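Side-chain contact in DUF4442 domain-containing protein (Pseudomonas aeruginosa, PDB 1YOC), which is of unknown function but adopts a hotdog fold and is possibly a thioesterase of the PaaI type: residues G75-T78 / D79-P83. Sequence-based numbering, arbitrary orientation.
Sequences GTMT and DASIP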
ATOM      1  N   GLY B  75     -11.371  -1.514   5.963  1.00  9.82           N
ATOM      2  CA  GLY B  75     -11.826  -0.273   6.527  1.00  8.89           C
ATOM      3  C   GLY B  75     -13.323  -0.087   6.367  1.00  9.45           C
ATOM      4  O   GLY B  75     -13.997   0.326   7.316  1.00 10.34           O
ATOM      5  N   THR B  76     -13.843  -0.378   5.177  1.00 10.88           N
ATOM      6  CA  THR B  76     -15.279  -0.220   4.965  1.00 11.59           C
ATOM      7  C   THR B  76     -16.048  -1.224   5.857  1.00 12.16           C
ATOM      8  O   THR B  76     -17.059  -0.870   6.496  1.00 12.59           O
ATOM      9  CB  THR B  76     -15.638  -0.407   3.498  1.00 13.10           C
ATOM     10  OG1 THR B  76     -14.915   0.568   2.717  1.00 18.24           O
ATOM     11  CG2 THR B  76     -17.147  -0.082   3.278  1.00 16.45           C
ATOM     12  N   MET B  77     -15.582  -2.465   5.926  1.00 10.80           N
ATOM     13  CA  MET B  77     -16.273  -3.414   6.824  1.00 10.88           C
ATOM     14  C   MET B  77     -16.261  -2.895   8.293  1.00 11.81           C
ATOM     15  O   MET B  77     -17.252  -3.006   9.004  1.00 12.62           O
ATOM     16  CB  MET B  77     -15.603  -4.795   6.794  1.00 11.03           C
ATOM     17  CG  MET B  77     -16.258  -5.782   7.780  1.00 12.34           C
ATOM     18  SD  MET B  77     -15.691  -7.477   7.556  1.00 13.05           S
ATOM     19  CE  MET B  77     -13.961  -7.252   8.062  1.00 13.27           C
ATOM     20  N   THR B  78     -15.128  -2.384   8.758  1.00 11.60           N
ATOM     21  CA  THR B  78     -15.033  -1.869  10.136  1.00 11.09           C
ATOM     22  C   THR B  78     -16.054  -0.756  10.365  1.00 12.04           C
ATOM     23  O   THR B  78     -16.788  -0.769  11.373  1.00 11.52           O
ATOM     24  CB  THR B  78     -13.618  -1.363  10.413  1.00 10.37           C
ATOM     25  OG1 THR B  78     -12.707  -2.471  10.314  1.00  9.96           O
ATOM     26  CG2 THR B  78     -13.515  -0.712  11.827  1.00 11.04           C
ATOM     27  N   ASP B  79     -16.121   0.166   9.409  1.00 11.43           N
ATOM     28  CA  ASP B  79     -17.073   1.287   9.464  1.00 12.20           C
ATOM     29  C   ASP B  79     -18.526   0.781   9.522  1.00 12.71           C
ATOM     30  O   ASP B  79     -19.379   1.365  10.217  1.00 11.51           O
ATOM     31  CB  ASP B  79     -16.903   2.182   8.232  1.00 13.24           C
ATOM     32  CG  ASP B  79     -17.609   3.529   8.381  1.00 14.68           C
ATOM     33  OD1 ASP B  79     -17.169   4.310   9.263  1.00 15.69           O
ATOM     34  OD2 ASP B  79     -18.603   3.782   7.633  1.00 14.91           O
ATOM     35  N   ALA B  80     -18.801  -0.279   8.779  1.00 12.60           N
ATOM     36  CA  ALA B  80     -20.157  -0.859   8.741  1.00 14.51           C
ATOM     37  C   ALA B  80     -20.495  -1.733   9.951  1.00 14.34           C
ATOM     38  O   ALA B  80     -21.670  -1.968  10.247  1.00 16.36           O
ATOM     39  CB  ALA B  80     -20.325  -1.724   7.451  1.00 14.30           C
ATOM     40  N   SER B  81     -19.472  -2.176  10.681  1.00 12.65           N
ATOM     41  CA  SER B  81     -19.685  -3.125  11.764  1.00 12.60           C
ATOM     42  C   SER B  81     -19.649  -2.661  13.213  1.00 13.79           C
ATOM     43  O   SER B  81     -20.346  -3.247  14.059  1.00 13.45           O
ATOM     44  CB  SER B  81     -18.705  -4.292  11.607  1.00 11.13           C
ATOM     45  OG  SER B  81     -18.707  -4.784  10.277  1.00 11.18           O
ATOM     46  N   ILE B  82     -18.847  -1.643  13.529  1.00 13.86           N
ATOM     47  CA  ILE B  82     -18.798  -1.234  14.937  1.00 12.55           C
ATOM     48  C   ILE B  82     -20.031  -0.393  15.254  1.00 14.62           C
ATOM     49  O   ILE B  82     -20.675   0.122  14.351  1.00 14.87           O
ATOM     50  CB  ILE B  82     -17.536  -0.406  15.240  1.00 13.15           C
ATOM     51  CG1 ILE B  82     -17.543   0.878  14.401  1.00 14.63           C
ATOM     52  CG2 ILE B  82     -16.276  -1.261  14.913  1.00 13.01           C
ATOM     53  CD1 ILE B  82     -16.386   1.834  14.733  1.00 15.99           C
ATOM     54  N   PRO B  83     -20.373  -0.263  16.551  1.00 16.10           N
ATOM     55  CA  PRO B  83     -21.527   0.522  17.011  1.00 17.48           C
ATOM     56  C   PRO B  83     -21.358   1.963  16.547  1.00 18.76           C
ATOM     57  O   PRO B  83     -20.219   2.471  16.475  1.00 19.78           O
ATOM     58  CB  PRO B  83     -21.451   0.398  18.551  1.00 17.45           C
ATOM     59  CG  PRO B  83     -20.776  -0.901  18.752  1.00 15.72           C
ATOM     60  CD  PRO B  83     -19.694  -0.894  17.680  1.00 15.25           C
TER
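Ser81 folds its hydroxyl back onto the carbonyl of Met77 at the C-terminal end of helix 63-81, the long central helix of the hotdog fold. Ser81 OG lies 2.6 Å from Met77 O and donates a hydrogen bond to it. The hydroxyl approaches from over one face of the carbonyl, raised about 35° from its plane. A chi1 of -48° puts OG beside the serine's own backbone N, facing the preceding turn. Met77 CG lies 3.6 Å from Ser81 OG. Met77 CG is anti to its backbone N and beside its carbonyl carbon, on the side where the serine hydroxyl sits; the chain then bends at chi3. Ser81 OG is also hydrogen-bonded to Gly42 N, so the helix end is tied to the link between strands 35-40 and 43-48.

Asp79 turns its carboxylate away from this turn. Asp79 CB lies 3.5 Å from Thr76 O. OD1 is hydrogen-bonded to Trp88 NE1 and OD2 to Ser4 N. The buried carboxylate thus joins the helix to strand 86-97 and to helix 2-13.

Thr78 and Ile82 meet through their methyl branches, Thr78 CG2 to Ile82 CG2 4.2 Å, with the side chains set at a slant. Trp116 touches both, and also Met77 and Ser81. Thr78 OG1 bonds back to Ala74 O.

Ile82 is the first residue to leave helical geometry. Thr78 O accepts two backbone bonds here, from Ser81 N and from Ile82 N. Ile82 CG1 also packs 3.5 Å from Thr78 O.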